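Local structure of ABC transporter, solute-binding protein (Staphylococcus aureus, 6LKK) at residues Thr100-Asn105 and Arg115-Leu120; Met144-Ser149 and Gly210-Val215. The protein binds glucose 6-phosphate in an extracellular solute-binding fold and takes part in two-component signalling as the sugar-phosphate sensor. One frame throughout, in Å; residues are numbered along the deposited sequence.

Contact 1. Residues Thr100-Asn105 and Arg115-Leu120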
loop_
_atom_site.group_PDB
_atom_site.type_symbol
_atom_site.label_atom_id
_atom_site.label_comp_id
_atom_site.label_asym_id
_atom_site.label_seq_id
_atom_site.Cartn_x
_atom_site.Cartn_y
_atom_site.Cartn_z
ATOM N N THR A 100 -6.635 -2.819 -0.466
ATOM C CA THR A 100 -6.686 -2.981 0.974
ATOM C C THR A 100 -7.692 -4.075 1.306
ATOM O O THR A 100 -8.642 -4.315 0.556
ATOM C CB THR A 100 -7.062 -1.667 1.660
ATOM O OG1 THR A 100 -8.350 -1.233 1.209
ATOM C CG2 THR A 100 -6.031 -0.593 1.347
ATOM N N VAL A 101 -7.456 -4.774 2.416
ATOM C CA VAL A 101 -8.248 -5.947 2.758
ATOM C C VAL A 101 -8.458 -6.016 4.261
ATOM O O VAL A 101 -7.742 -5.393 5.047
ATOM C CB VAL A 101 -7.591 -7.263 2.276
ATOM C CG1 VAL A 101 -7.370 -7.242 0.769
ATOM C CG2 VAL A 101 -6.279 -7.515 3.005
ATOM N N ILE A 102 -9.465 -6.785 4.645
ATOM C CA ILE A 102 -9.614 -7.267 6.010
ATOM C C ILE A 102 -8.974 -8.643 6.083
ATOM O O ILE A 102 -9.173 -9.479 5.195
ATOM C CB ILE A 102 -11.097 -7.325 6.418
ATOM C CG1 ILE A 102 -11.711 -5.927 6.422
ATOM C CG2 ILE A 102 -11.255 -7.986 7.790
ATOM C CD1 ILE A 102 -13.221 -5.928 6.520
ATOM N N VAL A 103 -8.196 -8.885 7.131
ATOM C CA VAL A 103 -7.635 -10.204 7.389
ATOM C C VAL A 103 -8.294 -10.767 8.638
ATOM O O VAL A 103 -8.486 -10.056 9.630
ATOM C CB VAL A 103 -6.101 -10.168 7.531
ATOM C CG1 VAL A 103 -5.465 -9.899 6.171
ATOM C CG2 VAL A 103 -5.669 -9.130 8.558
ATOM N N VAL A 104 -8.658 -12.043 8.573
ATOM C CA VAL A 104 -9.379 -12.729 9.635
ATOM C C VAL A 104 -8.584 -13.963 10.026
ATOM O O VAL A 104 -8.063 -14.672 9.160
ATOM C CB VAL A 104 -10.801 -13.121 9.180
ATOM C CG1 VAL A 104 -11.539 -13.861 10.290
ATOM C CG2 VAL A 104 -11.576 -11.888 8.738
ATOM N N ASN A 105 -8.481 -14.217 11.327
ATOM C CA ASN A 105 -7.852 -15.445 11.796
ATOM C C ASN A 105 -8.889 -16.557 11.724
ATOM O O ASN A 105 -9.900 -16.523 12.433
ATOM C CB ASN A 105 -7.298 -15.282 13.208
ATOM C CG ASN A 105 -6.597 -16.537 13.702
ATOM O OD1 ASN A 105 -7.194 -17.613 13.750
ATOM N ND2 ASN A 105 -5.318 -16.414 14.036
ATOM N N ARG A 115 -17.821 -10.340 6.574
ATOM C CA ARG A 115 -17.860 -10.053 5.148
ATOM C C ARG A 115 -17.367 -8.656 4.802
ATOM O O ARG A 115 -17.143 -8.374 3.620
ATOM C CB ARG A 115 -19.291 -10.208 4.609
ATOM C CG ARG A 115 -19.727 -11.641 4.344
ATOM C CD ARG A 115 -19.966 -12.425 5.624
ATOM N NE ARG A 115 -20.459 -13.770 5.333
ATOM C CZ ARG A 115 -21.742 -14.104 5.215
ATOM N NH1 ARG A 115 -22.072 -15.357 4.941
ATOM N NH2 ARG A 115 -22.697 -13.199 5.377
ATOM N N GLY A 116 -17.195 -7.783 5.785
ATOM C CA GLY A 116 -16.834 -6.410 5.500
ATOM C C GLY A 116 -16.773 -5.585 6.764
ATOM O O GLY A 116 -16.674 -6.120 7.870
ATOM N N TYR A 117 -16.846 -4.263 6.584
ATOM C CA TYR A 117 -16.634 -3.344 7.700
ATOM C C TYR A 117 -17.761 -3.423 8.724
ATOM O O TYR A 117 -17.507 -3.365 9.933
ATOM C CB TYR A 117 -16.490 -1.915 7.185
ATOM C CG TYR A 117 -15.211 -1.665 6.426
ATOM C CD1 TYR A 117 -13.978 -1.708 7.062
ATOM C CD2 TYR A 117 -15.238 -1.372 5.070
ATOM C CE1 TYR A 117 -12.809 -1.474 6.363
ATOM C CE2 TYR A 117 -14.079 -1.138 4.369
ATOM C CZ TYR A 117 -12.870 -1.191 5.017
ATOM O OH TYR A 117 -11.722 -0.955 4.307
ATOM N N GLN A 118 -19.010 -3.535 8.269
ATOM C CA GLN A 118 -20.127 -3.583 9.209
ATOM C C GLN A 118 -20.006 -4.777 10.147
ATOM O O GLN A 118 -20.290 -4.668 11.346
ATOM C CB GLN A 118 -21.453 -3.633 8.454
ATOM C CG GLN A 118 -21.785 -2.352 7.714
ATOM C CD GLN A 118 -23.233 -2.292 7.268
ATOM O OE1 GLN A 118 -24.080 -3.037 7.764
ATOM N NE2 GLN A 118 -23.525 -1.404 6.323
ATOM N N ASP A 119 -19.577 -5.925 9.620
ATOM C CA ASP A 119 -19.445 -7.122 10.445
ATOM C C ASP A 119 -18.373 -6.964 11.515
ATOM O O ASP A 119 -18.432 -7.643 12.546
ATOM C CB ASP A 119 -19.122 -8.331 9.568
ATOM C CG ASP A 119 -20.298 -8.767 8.721
ATOM O OD1 ASP A 119 -21.413 -8.238 8.917
ATOM O OD2 ASP A 119 -20.100 -9.642 7.854
ATOM N N LEU A 120 -17.385 -6.096 11.292
ATOM C CA LEU A 120 -16.355 -5.891 12.304
ATOM C C LEU A 120 -16.918 -5.255 13.567
ATOM O O LEU A 120 -16.276 -5.329 14.622
ATOM C CB LEU A 120 -15.226 -5.029 11.740
ATOM C CG LEU A 120 -14.386 -5.646 10.618
ATOM C CD1 LEU A 120 -13.352 -4.644 10.136
ATOM C CD2 LEU A 120 -13.705 -6.931 11.071
HETATM O O HOH W 1 -10.913 -1.430 1.755
#
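I102, on a strand of the mixed sheet of this periplasmic-binding-protein fold, drives the end of its side chain into the loop beyond the strand. Its CD1 does all the touching. I102 CD1 lies 3.6 Å from G116 C, against the peptide leading to Y117, and 3.8 Å from L120 CD1, the two methyls meeting tip to tip. The Y117 ring is met obliquely, with CD1 of I102 4.3 Å from its CD1. Chi1 of -64° sets I102 CG1 beside the backbone N, and a nearly straight chi2 of 168° then extends CD1 toward 115-120. L186 of strand 184-188 touches both I102 and L120, and V205 also packs on I102. The loop is held by polar bonds of its own: R115 N donates to D119 OD2 at 2.7 Å, meeting the anti side of the carboxylate, while E209 receives the backbone N-H groups of Y117 and Q118. The Y117 hydroxyl is hydrogen-bonded to H143 of helix 138-151. It also meets a water, 2.7 Å from Y117 OH, and this same water sits 2.6 Å from T100 OG1.

Contact 2. Residues Met144-Ser149 and Gly210-Val215. With G6P (6-O-phosphono-alpha-D-glucopyranose), chain B.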
loop_
_atom_site.group_PDB
_atom_site.type_symbol
_atom_site.label_atom_id
_atom_site.label_comp_id
_atom_site.label_asym_id
_atom_site.label_seq_id
_atom_site.Cartn_x
_atom_site.Cartn_y
_atom_site.Cartn_z
ATOM N N MET A 144 -9.416 4.136 6.711
ATOM C CA MET A 144 -10.302 5.138 7.294
ATOM C C MET A 144 -11.069 5.874 6.205
ATOM O O MET A 144 -12.252 6.195 6.378
ATOM C CB MET A 144 -9.510 6.123 8.155
ATOM C CG MET A 144 -8.906 5.541 9.437
ATOM S SD MET A 144 -10.012 4.517 10.435
ATOM C CE MET A 144 -9.623 2.882 9.813
ATOM N N ARG A 145 -10.418 6.148 5.070
ATOM C CA ARG A 145 -11.130 6.712 3.928
ATOM C C ARG A 145 -12.200 5.752 3.419
ATOM O O ARG A 145 -13.302 6.177 3.053
ATOM C CB ARG A 145 -10.151 7.058 2.805
ATOM C CG ARG A 145 -9.269 8.266 3.084
ATOM C CD ARG A 145 -9.079 9.114 1.834
ATOM N NE ARG A 145 -10.304 9.823 1.470
ATOM C CZ ARG A 145 -10.418 10.645 0.431
ATOM N NH1 ARG A 145 -9.381 10.874 -0.363
ATOM N NH2 ARG A 145 -11.576 11.241 0.184
ATOM N N ALA A 146 -11.897 4.451 3.388
ATOM C CA ALA A 146 -12.885 3.476 2.934
ATOM C C ALA A 146 -14.111 3.474 3.837
ATOM O O ALA A 146 -15.248 3.419 3.356
ATOM C CB ALA A 146 -12.263 2.081 2.880
ATOM N N ILE A 147 -13.898 3.537 5.152
ATOM C CA ILE A 147 -15.016 3.553 6.089
ATOM C C ILE A 147 -15.804 4.850 5.953
ATOM O O ILE A 147 -17.042 4.844 5.961
ATOM C CB ILE A 147 -14.494 3.339 7.522
ATOM C CG1 ILE A 147 -13.921 1.924 7.653
ATOM C CG2 ILE A 147 -15.598 3.570 8.554
ATOM C CD1 ILE A 147 -13.219 1.653 8.959
ATOM N N TYR A 148 -15.107 5.980 5.820
ATOM C CA TYR A 148 -15.803 7.248 5.631
ATOM C C TYR A 148 -16.596 7.251 4.331
ATOM O O TYR A 148 -17.680 7.841 4.259
ATOM C CB TYR A 148 -14.809 8.407 5.638
ATOM C CG TYR A 148 -15.476 9.747 5.430
ATOM C CD1 TYR A 148 -16.150 10.373 6.466
ATOM C CD2 TYR A 148 -15.443 10.376 4.194
ATOM C CE1 TYR A 148 -16.770 11.593 6.281
ATOM C CE2 TYR A 148 -16.061 11.600 3.999
ATOM C CZ TYR A 148 -16.723 12.201 5.047
ATOM O OH TYR A 148 -17.341 13.418 4.867
ATOM N N SER A 149 -16.076 6.597 3.293
ATOM C CA SER A 149 -16.724 6.648 1.989
ATOM C C SER A 149 -18.061 5.922 1.968
ATOM O O SER A 149 -18.881 6.200 1.089
ATOM C CB SER A 149 -15.807 6.052 0.919
ATOM O OG SER A 149 -15.840 4.635 0.953
ATOM N N GLY A 210 -17.280 -1.874 -0.022
ATOM C CA GLY A 210 -16.393 -1.061 -0.824
ATOM C C GLY A 210 -14.957 -1.233 -0.391
ATOM O O GLY A 210 -14.593 -0.919 0.746
ATOM N N THR A 211 -14.138 -1.734 -1.307
ATOM C CA THR A 211 -12.729 -2.001 -1.061
ATOM C C THR A 211 -11.888 -0.887 -1.669
ATOM O O THR A 211 -12.027 -0.575 -2.855
ATOM C CB THR A 211 -12.343 -3.355 -1.661
ATOM O OG1 THR A 211 -13.118 -4.388 -1.036
ATOM C CG2 THR A 211 -10.864 -3.644 -1.474
ATOM N N MET A 212 -11.025 -0.285 -0.854
ATOM C CA MET A 212 -10.125 0.749 -1.348
ATOM C C MET A 212 -9.016 0.122 -2.186
ATOM O O MET A 212 -8.381 -0.850 -1.764
ATOM C CB MET A 212 -9.527 1.526 -0.175
ATOM C CG MET A 212 -8.591 2.659 -0.567
ATOM S SD MET A 212 -9.388 3.916 -1.579
ATOM C CE MET A 212 -10.655 4.466 -0.446
ATOM N N LEU A 213 -8.777 0.680 -3.375
ATOM C CA LEU A 213 -7.685 0.240 -4.239
ATOM C C LEU A 213 -6.583 1.290 -4.196
ATOM O O LEU A 213 -6.760 2.409 -4.688
ATOM C CB LEU A 213 -8.161 0.017 -5.672
ATOM C CG LEU A 213 -7.103 -0.533 -6.635
ATOM C CD1 LEU A 213 -6.689 -1.943 -6.243
ATOM C CD2 LEU A 213 -7.606 -0.506 -8.067
ATOM N N ASN A 214 -5.446 0.926 -3.613
ATOM C CA ASN A 214 -4.293 1.812 -3.596
ATOM C C ASN A 214 -3.583 1.757 -4.940
ATOM O O ASN A 214 -3.287 0.675 -5.454
ATOM C CB ASN A 214 -3.314 1.416 -2.492
ATOM C CG ASN A 214 -3.924 1.474 -1.113
ATOM O OD1 ASN A 214 -4.998 2.040 -0.916
ATOM N ND2 ASN A 214 -3.231 0.892 -0.140
ATOM N N VAL A 215 -3.295 2.923 -5.504
ATOM C CA VAL A 215 -2.404 3.033 -6.649
ATOM C C VAL A 215 -1.041 3.412 -6.083
ATOM O O VAL A 215 -0.785 4.578 -5.765
ATOM C CB VAL A 215 -2.908 4.051 -7.675
ATOM C CG1 VAL A 215 -2.014 4.043 -8.909
ATOM C CG2 VAL A 215 -4.352 3.746 -8.064
HETATM C C1 G6P B . -0.098 0.400 1.625
HETATM C C2 G6P B . 0.475 0.460 0.188
HETATM C C3 G6P B . 1.799 -0.189 0.021
HETATM C C4 G6P B . 2.640 0.012 1.202
HETATM C C5 G6P B . 2.035 -0.744 2.379
HETATM C C6 G6P B . 2.784 -0.442 3.638
HETATM O O1 G6P B . -1.402 -0.099 1.600
HETATM O O2 G6P B . -0.447 -0.147 -0.734
HETATM O O3 G6P B . 2.477 0.415 -1.165
HETATM O O4 G6P B . 3.974 -0.503 0.964
HETATM O O5 G6P B . 0.621 -0.399 2.620
HETATM O O6 G6P B . 2.747 0.949 3.864
HETATM P P G6P B . 2.279 1.538 5.377
HETATM O O1P G6P B . 2.455 3.046 5.363
HETATM O O2P G6P B . 3.160 0.917 6.479
HETATM O O3P G6P B . 0.853 1.202 5.619
HETATM O O HOH W 2 -16.440 1.040 1.951
#
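M212 and A146 meet where the chain entering strand 213-221 runs past helix 138-151. The methyl side chain of A146 faces the approaching chain, with its CB 4.1 Å from M212 CB. With CG of the methionine anti to the backbone N (chi1 -179°) and the chain bent at chi2 and chi3, the bends hook M212 CE against the helix, 4.0 Å from A146 N and 4.2 Å from R145 CB. It thus packs on the helix backbone as well as on side chains. Next to this apolar patch one water joins the segments by donating to both A146 O, at 3.0 Å, and G210 O, at 2.9 Å. A146 O also accepts the hydroxyl of S149, 2.8 Å from OG to O, with the donor tilted 29° from the carbonyl plane. Farther out, R145 turns its guanidinium away to form a cation-pi contact with F289 of helix 286-293, while L281 packs against M212. Two residues farther along the chain, within the strand, N214 reaches the bound glucose 6-phosphate: its ND2 donates to the sugar O2 at 3.0 Å in a nearly straight bond (170°). Q142 of helix 138-151 donates to N214 OD1, which fixes the rotation of the amide and presents its NH2 to the sugar. T36, G58, T138, T139, T170 and D216 complete the hydrogen-bonded site. M212 and A146 are therefore joined by apolar packing with a water beside them, whereas the N214 amide works both ways, OD1 tying the strand to Q142 of the helix and ND2 recognising the sugar.

Both contacts are buried and share the sheet: strands 92-105 and 213-221 are antiparallel neighbours, and T100, through N (probably, 2.9 Å from M212 O) and OG1, bonds M212 O just ahead of strand 213-221. Contact 1 ties strand 92-105 to the loop beyond it, only ten residues on; contact 2 brings together helix 138-151 and a segment some sixty residues later. Each has an apolar core and a bridging water, which joins two side-chain hydroxyls in contact 1 and two backbone carbonyls in contact 2. Contact 1 lies farther from the chain's centre; contact 2 reaches the ligand through N214. Y117 OH of contact 1 packs 3.4 Å from A146 CB of contact 2.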